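Endoglucanase, glycoside hydrolase family 5 protein (Cytophaga hutchinsonii, PDB 5IHS) hydrolyses internal beta-1,4-glucosidic bonds of cellulose as an endoglucanase with a TIM-barrel fold, and probably takes part in the bacterium's growth on crystalline cellulose. Local coordinates at residues Q65-V71 against A298-W304; A136-S141 against G177-I182; A144-I150 against Y185-N189. One frame throughout, in Å; residues are numbered along the deposited sequence.

Interaction 1 of 3, residues Q65-V71 against A298-W304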
loop_
_atom_site.group_PDB
_atom_site.type_symbol
_atom_site.label_atom_id
_atom_site.label_comp_id
_atom_site.label_asym_id
_atom_site.label_seq_id
_atom_site.Cartn_x
_atom_site.Cartn_y
_atom_site.Cartn_z
ATOM N N GLN A 65 -4.758 -15.737 -7.745
ATOM C CA GLN A 65 -4.711 -16.969 -6.968
ATOM C C GLN A 65 -4.187 -16.747 -5.552
ATOM O O GLN A 65 -4.425 -17.596 -4.691
ATOM C CB GLN A 65 -3.892 -18.061 -7.681
ATOM C CG GLN A 65 -2.397 -17.801 -7.822
ATOM C CD GLN A 65 -2.029 -17.048 -9.094
ATOM O OE1 GLN A 65 -2.779 -16.194 -9.569
ATOM N NE2 GLN A 65 -0.853 -17.350 -9.641
ATOM N N TYR A 66 -3.484 -15.645 -5.293
ATOM C CA TYR A 66 -2.949 -15.348 -3.963
ATOM C C TYR A 66 -3.883 -14.486 -3.120
ATOM O O TYR A 66 -3.554 -14.187 -1.965
ATOM C CB TYR A 66 -1.560 -14.688 -4.064
ATOM C CG TYR A 66 -0.531 -15.600 -4.693
ATOM C CD1 TYR A 66 -0.018 -16.692 -4.003
ATOM C CD2 TYR A 66 -0.086 -15.386 -5.985
ATOM C CE1 TYR A 66 0.914 -17.538 -4.582
ATOM C CE2 TYR A 66 0.838 -16.235 -6.581
ATOM C CZ TYR A 66 1.340 -17.306 -5.876
ATOM O OH TYR A 66 2.257 -18.147 -6.491
ATOM N N TYR A 67 -5.034 -14.086 -3.670
ATOM C CA TYR A 67 -5.992 -13.224 -2.963
ATOM C C TYR A 67 -6.904 -14.101 -2.102
ATOM O O TYR A 67 -8.081 -14.315 -2.398
ATOM C CB TYR A 67 -6.802 -12.381 -3.953
ATOM C CG TYR A 67 -6.068 -11.164 -4.457
ATOM C CD1 TYR A 67 -4.917 -11.285 -5.237
ATOM C CD2 TYR A 67 -6.523 -9.885 -4.154
ATOM C CE1 TYR A 67 -4.232 -10.164 -5.669
ATOM C CE2 TYR A 67 -5.842 -8.762 -4.592
ATOM C CZ TYR A 67 -4.696 -8.903 -5.340
ATOM O OH TYR A 67 -4.037 -7.765 -5.732
ATOM N N ASN A 68 -6.345 -14.624 -1.011
ATOM C CA ASN A 68 -7.091 -15.586 -0.211
ATOM C C ASN A 68 -6.654 -15.526 1.248
ATOM O O ASN A 68 -5.616 -14.955 1.606
ATOM C CB ASN A 68 -6.985 -17.007 -0.789
ATOM C CG ASN A 68 -5.593 -17.572 -0.684
ATOM O OD1 ASN A 68 -5.106 -17.815 0.424
ATOM N ND2 ASN A 68 -4.937 -17.794 -1.822
ATOM N N SER A 69 -7.493 -16.119 2.100
ATOM C CA SER A 69 -7.272 -16.025 3.538
ATOM C C SER A 69 -6.062 -16.826 4.000
ATOM O O SER A 69 -5.458 -16.479 5.023
ATOM C CB SER A 69 -8.530 -16.437 4.303
ATOM O OG SER A 69 -8.951 -17.725 3.951
ATOM N N ASP A 70 -5.705 -17.908 3.298
ATOM C CA ASP A 70 -4.509 -18.660 3.681
ATOM C C ASP A 70 -3.252 -17.814 3.518
ATOM O O ASP A 70 -2.378 -17.816 4.390
ATOM C CB ASP A 70 -4.400 -19.945 2.857
ATOM C CG ASP A 70 -5.509 -20.933 3.159
ATOM O OD1 ASP A 70 -5.914 -21.061 4.335
ATOM O OD2 ASP A 70 -5.977 -21.603 2.216
ATOM N N VAL A 71 -3.152 -17.079 2.410
ATOM C CA VAL A 71 -2.030 -16.165 2.206
ATOM C C VAL A 71 -2.008 -15.087 3.284
ATOM O O VAL A 71 -0.954 -14.784 3.845
ATOM C CB VAL A 71 -2.068 -15.580 0.781
ATOM C CG1 VAL A 71 -1.139 -14.377 0.631
ATOM C CG2 VAL A 71 -1.705 -16.666 -0.223
ATOM N N ALA A 298 5.075 -21.098 -6.547
ATOM C CA ALA A 298 4.950 -21.106 -5.097
ATOM C C ALA A 298 3.479 -21.200 -4.700
ATOM O O ALA A 298 2.613 -20.564 -5.307
ATOM C CB ALA A 298 5.578 -19.841 -4.514
ATOM N N SER A 299 3.206 -21.987 -3.666
ATOM C CA SER A 299 1.844 -22.393 -3.341
ATOM C C SER A 299 0.902 -21.198 -3.198
ATOM O O SER A 299 1.209 -20.248 -2.460
ATOM C CB SER A 299 1.824 -23.168 -2.027
ATOM O OG SER A 299 0.487 -23.451 -1.646
ATOM N N PRO A 300 -0.285 -21.255 -3.803
ATOM C CA PRO A 300 -1.296 -20.224 -3.539
ATOM C C PRO A 300 -1.833 -20.232 -2.116
ATOM O O PRO A 300 -2.591 -19.319 -1.764
ATOM C CB PRO A 300 -2.405 -20.550 -4.554
ATOM C CG PRO A 300 -1.786 -21.436 -5.556
ATOM C CD PRO A 300 -0.731 -22.204 -4.839
ATOM N N TYR A 301 -1.467 -21.208 -1.286
ATOM C CA TYR A 301 -1.942 -21.284 0.084
ATOM C C TYR A 301 -0.926 -20.773 1.086
ATOM O O TYR A 301 -1.167 -20.872 2.286
ATOM C CB TYR A 301 -2.317 -22.719 0.441
ATOM C CG TYR A 301 -3.319 -23.321 -0.499
ATOM C CD1 TYR A 301 -4.645 -22.935 -0.454
ATOM C CD2 TYR A 301 -2.940 -24.271 -1.434
ATOM C CE1 TYR A 301 -5.569 -23.477 -1.316
ATOM C CE2 TYR A 301 -3.855 -24.821 -2.299
ATOM C CZ TYR A 301 -5.167 -24.422 -2.235
ATOM O OH TYR A 301 -6.082 -24.969 -3.098
ATOM N N GLY A 302 0.194 -20.218 0.639
ATOM C CA GLY A 302 1.229 -19.820 1.573
ATOM C C GLY A 302 2.090 -21.008 1.971
ATOM O O GLY A 302 2.206 -21.988 1.242
ATOM N N GLY A 303 2.700 -20.913 3.146
ATOM C CA GLY A 303 3.567 -21.975 3.625
ATOM C C GLY A 303 4.936 -22.018 2.987
ATOM O O GLY A 303 5.615 -23.047 3.069
ATOM N N TRP A 304 5.380 -20.921 2.385
ATOM C CA TRP A 304 6.585 -20.911 1.563
ATOM C C TRP A 304 7.831 -21.114 2.415
ATOM O O TRP A 304 8.096 -20.350 3.354
ATOM C CB TRP A 304 6.664 -19.586 0.817
ATOM C CG TRP A 304 5.393 -19.244 0.105
ATOM C CD1 TRP A 304 4.712 -20.018 -0.780
ATOM C CD2 TRP A 304 4.653 -18.032 0.234
ATOM N NE1 TRP A 304 3.581 -19.366 -1.210
ATOM C CE2 TRP A 304 3.531 -18.134 -0.609
ATOM C CE3 TRP A 304 4.838 -16.868 0.976
ATOM C CZ2 TRP A 304 2.589 -17.115 -0.708
ATOM C CZ3 TRP A 304 3.906 -15.864 0.874
ATOM C CH2 TRP A 304 2.807 -15.986 0.025
#

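Interaction 2 of 3, residues A136-S141 against G177-I182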
loop_
_atom_site.group_PDB
_atom_site.type_symbol
_atom_site.label_atom_id
_atom_site.label_comp_id
_atom_site.label_asym_id
_atom_site.label_seq_id
_atom_site.Cartn_x
_atom_site.Cartn_y
_atom_site.Cartn_z
ATOM N N ALA A 136 -14.743 4.715 -10.320
ATOM C CA ALA A 136 -13.960 4.733 -9.089
ATOM C C ALA A 136 -14.816 5.135 -7.896
ATOM O O ALA A 136 -14.706 4.547 -6.812
ATOM C CB ALA A 136 -12.787 5.698 -9.245
ATOM N N GLN A 137 -15.667 6.146 -8.077
ATOM C CA GLN A 137 -16.552 6.583 -7.008
ATOM C C GLN A 137 -17.504 5.469 -6.610
ATOM O O GLN A 137 -17.778 5.272 -5.421
ATOM C CB GLN A 137 -17.325 7.823 -7.458
ATOM C CG GLN A 137 -16.467 9.076 -7.518
ATOM C CD GLN A 137 -17.230 10.274 -8.043
ATOM O OE1 GLN A 137 -18.467 10.268 -8.118
ATOM N NE2 GLN A 137 -16.502 11.319 -8.406
ATOM N N ARG A 138 -18.017 4.725 -7.590
ATOM C CA ARG A 138 -18.928 3.625 -7.292
ATOM C C ARG A 138 -18.226 2.557 -6.461
ATOM O O ARG A 138 -18.756 2.084 -5.445
ATOM C CB ARG A 138 -19.461 3.035 -8.606
ATOM C CG ARG A 138 -20.469 1.908 -8.435
ATOM C CD ARG A 138 -21.186 1.575 -9.754
ATOM N NE ARG A 138 -20.273 1.148 -10.819
ATOM C CZ ARG A 138 -19.953 1.865 -11.901
ATOM N NH1 ARG A 138 -19.116 1.363 -12.799
ATOM N NH2 ARG A 138 -20.463 3.070 -12.104
ATOM N N PHE A 139 -17.019 2.173 -6.883
ATOM C CA PHE A 139 -16.251 1.161 -6.166
ATOM C C PHE A 139 -15.989 1.584 -4.728
ATOM O O PHE A 139 -16.225 0.820 -3.784
ATOM C CB PHE A 139 -14.927 0.910 -6.884
ATOM C CG PHE A 139 -14.005 0.016 -6.113
ATOM C CD1 PHE A 139 -14.275 -1.337 -5.996
ATOM C CD2 PHE A 139 -12.874 0.522 -5.494
ATOM C CE1 PHE A 139 -13.436 -2.169 -5.276
ATOM C CE2 PHE A 139 -12.033 -0.305 -4.771
ATOM C CZ PHE A 139 -12.315 -1.655 -4.659
ATOM N N PHE A 140 -15.472 2.796 -4.540
ATOM C CA PHE A 140 -15.123 3.228 -3.196
ATOM C C PHE A 140 -16.353 3.461 -2.334
ATOM O O PHE A 140 -16.300 3.216 -1.124
ATOM C CB PHE A 140 -14.178 4.425 -3.234
ATOM C CG PHE A 140 -12.755 4.014 -3.443
ATOM C CD1 PHE A 140 -12.073 3.346 -2.441
ATOM C CD2 PHE A 140 -12.107 4.234 -4.648
ATOM C CE1 PHE A 140 -10.771 2.905 -2.624
ATOM C CE2 PHE A 140 -10.791 3.801 -4.831
ATOM C CZ PHE A 140 -10.127 3.140 -3.808
ATOM N N SER A 141 -17.465 3.920 -2.917
ATOM C CA SER A 141 -18.708 4.020 -2.155
ATOM C C SER A 141 -19.133 2.654 -1.633
ATOM O O SER A 141 -19.556 2.512 -0.477
ATOM C CB SER A 141 -19.827 4.589 -3.029
ATOM O OG SER A 141 -19.615 5.947 -3.337
ATOM N N GLY A 177 -13.209 14.075 -5.343
ATOM C CA GLY A 177 -14.500 13.466 -5.620
ATOM C C GLY A 177 -14.655 12.107 -4.964
ATOM O O GLY A 177 -15.718 11.776 -4.434
ATOM N N VAL A 178 -13.597 11.292 -5.003
ATOM C CA VAL A 178 -13.648 9.974 -4.372
ATOM C C VAL A 178 -13.672 10.095 -2.848
ATOM O O VAL A 178 -14.408 9.373 -2.166
ATOM C CB VAL A 178 -12.492 9.085 -4.867
ATOM C CG1 VAL A 178 -12.481 7.752 -4.123
ATOM C CG2 VAL A 178 -12.617 8.831 -6.366
ATOM N N ILE A 179 -12.865 10.998 -2.288
ATOM C CA ILE A 179 -12.860 11.201 -0.839
ATOM C C ILE A 179 -14.258 11.551 -0.335
ATOM O O ILE A 179 -14.716 11.025 0.685
ATOM C CB ILE A 179 -11.815 12.263 -0.448
ATOM C CG1 ILE A 179 -10.392 11.733 -0.700
ATOM C CG2 ILE A 179 -11.971 12.685 1.011
ATOM C CD1 ILE A 179 -9.343 12.824 -0.715
ATOM N N THR A 180 -14.943 12.472 -1.016
ATOM C CA THR A 180 -16.289 12.835 -0.588
ATOM C C THR A 180 -17.191 11.612 -0.540
ATOM O O THR A 180 -17.974 11.442 0.400
ATOM C CB THR A 180 -16.856 13.903 -1.521
ATOM O OG1 THR A 180 -16.050 15.080 -1.421
ATOM C CG2 THR A 180 -18.292 14.250 -1.152
ATOM N N LYS A 181 -17.098 10.747 -1.548
ATOM C CA LYS A 181 -17.914 9.538 -1.566
ATOM C C LYS A 181 -17.565 8.599 -0.413
ATOM O O LYS A 181 -18.459 8.042 0.237
ATOM C CB LYS A 181 -17.787 8.839 -2.914
ATOM C CG LYS A 181 -18.425 9.603 -4.067
ATOM C CD LYS A 181 -19.948 9.509 -4.043
ATOM C CE LYS A 181 -20.579 10.206 -5.233
ATOM N NZ LYS A 181 -20.529 11.664 -5.068
ATOM N N ILE A 182 -16.275 8.399 -0.144
ATOM C CA ILE A 182 -15.876 7.546 0.973
ATOM C C ILE A 182 -16.417 8.095 2.287
ATOM O O ILE A 182 -16.929 7.348 3.133
ATOM C CB ILE A 182 -14.344 7.416 1.013
ATOM C CG1 ILE A 182 -13.847 6.594 -0.178
ATOM C CG2 ILE A 182 -13.898 6.768 2.317
ATOM C CD1 ILE A 182 -12.340 6.618 -0.347
HETATM O O HOH W 1 -20.744 7.420 -1.202
#

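Interaction 3 of 3, residues A144-I150 against Y185-N189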
loop_
_atom_site.group_PDB
_atom_site.type_symbol
_atom_site.label_atom_id
_atom_site.label_comp_id
_atom_site.label_asym_id
_atom_site.label_seq_id
_atom_site.Cartn_x
_atom_site.Cartn_y
_atom_site.Cartn_z
ATOM N N ALA A 144 -16.692 1.587 1.194
ATOM C CA ALA A 144 -16.896 2.377 2.399
ATOM C C ALA A 144 -18.225 2.041 3.066
ATOM O O ALA A 144 -18.313 1.999 4.295
ATOM C CB ALA A 144 -16.810 3.860 2.051
ATOM N N LYS A 145 -19.273 1.797 2.280
ATOM C CA LYS A 145 -20.547 1.424 2.891
ATOM C C LYS A 145 -20.421 0.100 3.634
ATOM O O LYS A 145 -20.982 -0.070 4.723
ATOM C CB LYS A 145 -21.645 1.359 1.831
ATOM C CG LYS A 145 -23.039 1.120 2.423
ATOM C CD LYS A 145 -24.151 1.224 1.381
ATOM C CE LYS A 145 -25.526 1.073 2.029
ATOM N NZ LYS A 145 -26.662 1.152 1.059
ATOM N N LYS A 146 -19.693 -0.853 3.063
ATOM C CA LYS A 146 -19.586 -2.165 3.689
ATOM C C LYS A 146 -18.635 -2.151 4.879
ATOM O O LYS A 146 -18.933 -2.750 5.920
ATOM C CB LYS A 146 -19.124 -3.196 2.663
ATOM C CG LYS A 146 -18.996 -4.602 3.248
ATOM C CD LYS A 146 -18.868 -5.663 2.173
ATOM C CE LYS A 146 -18.888 -7.083 2.757
ATOM N NZ LYS A 146 -18.491 -8.088 1.746
ATOM N N TYR A 147 -17.490 -1.486 4.747
ATOM C CA TYR A 147 -16.419 -1.602 5.726
ATOM C C TYR A 147 -16.193 -0.325 6.531
ATOM O O TYR A 147 -15.238 -0.263 7.312
ATOM C CB TYR A 147 -15.130 -2.015 5.015
ATOM C CG TYR A 147 -15.202 -3.374 4.347
ATOM C CD1 TYR A 147 -15.264 -4.530 5.102
ATOM C CD2 TYR A 147 -15.200 -3.502 2.967
ATOM C CE1 TYR A 147 -15.310 -5.781 4.503
ATOM C CE2 TYR A 147 -15.249 -4.741 2.359
ATOM C CZ TYR A 147 -15.311 -5.882 3.129
ATOM O OH TYR A 147 -15.362 -7.118 2.501
ATOM N N GLY A 148 -17.059 0.681 6.378
ATOM C CA GLY A 148 -16.771 2.003 6.904
ATOM C C GLY A 148 -16.549 2.071 8.400
ATOM O O GLY A 148 -15.803 2.930 8.877
ATOM N N ASN A 149 -17.192 1.199 9.170
ATOM C CA ASN A 149 -17.064 1.255 10.624
ATOM C C ASN A 149 -15.896 0.427 11.183
ATOM O O ASN A 149 -15.891 0.128 12.385
ATOM C CB ASN A 149 -18.373 0.807 11.286
ATOM C CG ASN A 149 -18.533 1.343 12.705
ATOM O OD1 ASN A 149 -17.980 2.390 13.053
ATOM N ND2 ASN A 149 -19.296 0.625 13.530
ATOM N N ILE A 150 -14.893 0.086 10.380
ATOM C CA ILE A 150 -13.946 -0.967 10.718
ATOM C C ILE A 150 -12.534 -0.401 10.710
ATOM O O ILE A 150 -12.115 0.190 9.711
ATOM C CB ILE A 150 -14.084 -2.166 9.763
ATOM C CG1 ILE A 150 -15.526 -2.677 9.890
ATOM C CG2 ILE A 150 -13.086 -3.242 10.102
ATOM C CD1 ILE A 150 -15.883 -3.774 8.976
ATOM N N TYR A 185 -19.746 7.381 4.252
ATOM C CA TYR A 185 -19.903 6.157 5.024
ATOM C C TYR A 185 -18.758 5.870 5.979
ATOM O O TYR A 185 -18.941 5.087 6.912
ATOM C CB TYR A 185 -20.024 4.947 4.082
ATOM C CG TYR A 185 -21.231 4.993 3.194
ATOM C CD1 TYR A 185 -22.495 4.778 3.717
ATOM C CD2 TYR A 185 -21.117 5.240 1.835
ATOM C CE1 TYR A 185 -23.617 4.826 2.920
ATOM C CE2 TYR A 185 -22.243 5.293 1.020
ATOM C CZ TYR A 185 -23.487 5.081 1.571
ATOM O OH TYR A 185 -24.622 5.124 0.790
ATOM N N ASP A 186 -17.581 6.430 5.747
ATOM C CA ASP A 186 -16.398 6.121 6.545
ATOM C C ASP A 186 -15.772 7.456 6.910
ATOM O O ASP A 186 -15.095 8.080 6.088
ATOM C CB ASP A 186 -15.428 5.249 5.768
ATOM C CG ASP A 186 -14.268 4.782 6.615
ATOM O OD1 ASP A 186 -13.871 5.526 7.546
ATOM O OD2 ASP A 186 -13.757 3.664 6.347
ATOM N N THR A 187 -16.013 7.905 8.138
ATOM C CA THR A 187 -15.700 9.288 8.461
ATOM C C THR A 187 -14.222 9.520 8.740
ATOM O O THR A 187 -13.737 10.632 8.500
ATOM C CB THR A 187 -16.548 9.783 9.632
ATOM O OG1 THR A 187 -16.250 9.023 10.805
ATOM C CG2 THR A 187 -18.015 9.627 9.317
ATOM N N THR A 188 -13.476 8.520 9.235
ATOM C CA THR A 188 -12.103 8.789 9.668
ATOM C C THR A 188 -11.005 7.875 9.148
ATOM O O THR A 188 -9.835 8.226 9.332
ATOM C CB THR A 188 -11.988 8.814 11.200
ATOM O OG1 THR A 188 -12.266 7.514 11.727
ATOM C CG2 THR A 188 -12.934 9.841 11.804
ATOM N N ASN A 189 -11.298 6.733 8.526
ATOM C CA ASN A 189 -10.183 5.889 8.109
ATOM C C ASN A 189 -9.318 6.619 7.079
ATOM O O ASN A 189 -9.784 7.476 6.322
ATOM C CB ASN A 189 -10.676 4.551 7.573
ATOM C CG ASN A 189 -11.121 3.606 8.683
ATOM O OD1 ASN A 189 -10.586 3.632 9.811
ATOM N ND2 ASN A 189 -12.091 2.758 8.375
HETATM O O HOH W 2 -26.911 4.085 0.687
HETATM O O HOH W 3 -16.879 5.528 9.937
#

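Interaction 1 of 3, residues Q65-V71 against A298-W304
Tyr66 and Asn68 each donate a hydrogen bond to a backbone carbonyl of the 298-304 loop, and between these two bonds the contact is packed closely. Tyr66 OH lies 2.7 Å from Ala298 O, with the donor a little out of the carbonyl plane. Ser299 O sits at the edge of the same ring, in its plane, and is itself occupied by Trp304 NE1 and by Gly302 N, the latter closing a type I turn over Ser299-Gly302. The next carbonyl, Pro300 O, receives Asn68 ND2 at 2.8 Å; the N-H...O angle of 163° and a partner close to the amide plane mark a well-aligned bond. With CG between its backbone N and carbonyl carbon (chi1 67°), Asn68 can also turn OD1 back to Val71 N, 2.9 Å away, so one amide caps the helix that follows and holds the turn. Val71 CG2 presses on Pro300 O at 3.2 Å, and Val71 CG1 touches Trp304 CH2.

The solvent side is looser. The Asp70 and Tyr301 side chains run alongside each other in the same direction, and Asp70 OD2 meets the ring edge at Tyr301 CD1, 3.3 Å off, with carboxylate and ring planes 60° apart. Gln65 adds little beyond its carbonyl against Pro300 CB.

The contact thus joins the start of helix 69-77 to the long loop between strand 279-284 and helix 311-329. Inward, Tyr66 and Trp304 both rest on Ile284 of that strand, while Trp74 of helix 69-77 packs edge-to-face with Trp304.

Interaction 2 of 3, residues A136-S141 against G177-I182
Helix segments 136-141 and 177-182 run in nearly the same direction, their axes inclined by 27° (signed crossing angle -27°) and 8.6 Å apart at closest approach. Gln137 faces Val178 and Ser141 faces Ile182 in the CA register, at 5.2 Å between Gln137 CA and Val178 CA, a spacing of one helical turn on both sides.

On the inner side the contact is apolar. Phe140 presents CD2 to Val178 CG1 at 3.6 Å, while its CB meets Ile182 CG1 at 3.8 Å; the Phe140 and Ile182 side chains lie alongside each other. Val178 divides its two methyls between neighbours: CG1, anti to the backbone N (chi1 175°), goes to Phe140, and CG2 goes to Gln137 CG and Ala136 CB. The outer side is built from the aliphatic parts of polar residues. Gln137 extends beyond CG and slants across Lys181, bringing OE1 to 3.6 Å from Lys181 CE, nearest to that carbon and with no hydrogen bond to NZ. Its amide end also passes close to Gly177, where a side chain would collide with NE2. Ser141 has two conformers; in the one described here, OG packs against Lys181 CB at 3.4 Å and donates to Gln137 O in its own helix, reaching that carbonyl from the face opposite to Ser141 N. In this conformer a water also bridges the helices, donating to Ser141 OG and to Lys181 O, each at 2.8 Å.

Phe140 and Ile182 both continue inward to Tyr155 of strand 153-156, and Phe140 also reaches Ile122 of strand 119-125. Neighbouring, near-parallel helices packed over parallel strands in this way are the outer layer of a TIM barrel, the (beta/alpha)8 fold of glycoside hydrolase family 5.

Interaction 3 of 3, residues A144-I150 against Y185-N189
Tyr185 lays one face of its ring on Lys145, whose CB stands 3.8 Å from the ring centroid and only 6° off the ring normal, a CH-pi contact. The lysine chain, fully extended with CG anti to the backbone N (chi1 -174°), runs on across the ring: CG meets CE1, and CD comes close to CZ. Its NZ donates to a water, and the same water lies close to Tyr185 OH. At the base of the ring, Tyr185 CB packs on Ala144 O and Ala144 CB.

The second flat group, the Asp186 carboxylate, stands beside Gly148. Asp186 OD2 comes to 3.3 Å from Gly148 O, two acceptors facing each other with no bond between them; a side chain on Gly148 would run into Tyr185 O. The carboxylate is engaged instead by Asn189. Asp186 OD1 accepts from Asn189 N at 3.0 Å on its syn side, an Asx motif, and OD2 takes Asn189 ND2 at 2.8 Å on its syn lone pair, besides a bond from Tyr155 OH of strand 153-156. The same ND2 donates to Ile150 O at 2.9 Å, from above the carbonyl plane and with a bent N-H...O angle of 141°. A water donating to Gly148 O and accepting from Thr187 N adds a further bridge.

An alanine in place of Asp186 would probably leave Asn189 N, the Asn189 amide and Tyr155 OH without this acceptor, and set that amide free to turn away from Ile150 O. Chemically, one buried carboxylate gathers three donors, and this probably offsets the nearby Gly148 carbonyl while fixing the one amide that bonds directly across to the 144-150 segment.

From the N terminus, the chain first passes 65-71, at the start of helix 69-77, whose partner 298-304 comes 227 residues later; interaction 1 therefore closes a loop containing most of the barrel. Interactions 2 and 3 both fall within that loop. Helix 133-147 supplies 136-141 and then leads into 144-150, while helix 167-185 supplies 177-182 and runs on to 185-189, so the two shorter loops cross along the chain. They form one continuous seam, with centres 11 Å apart and Ile182 O 3.7 Å from Ala144 CB. Interaction 1 lies apart, its nearest atoms about 10 Å from interaction 2, and ties the first barrel helix to the loop after the last strand.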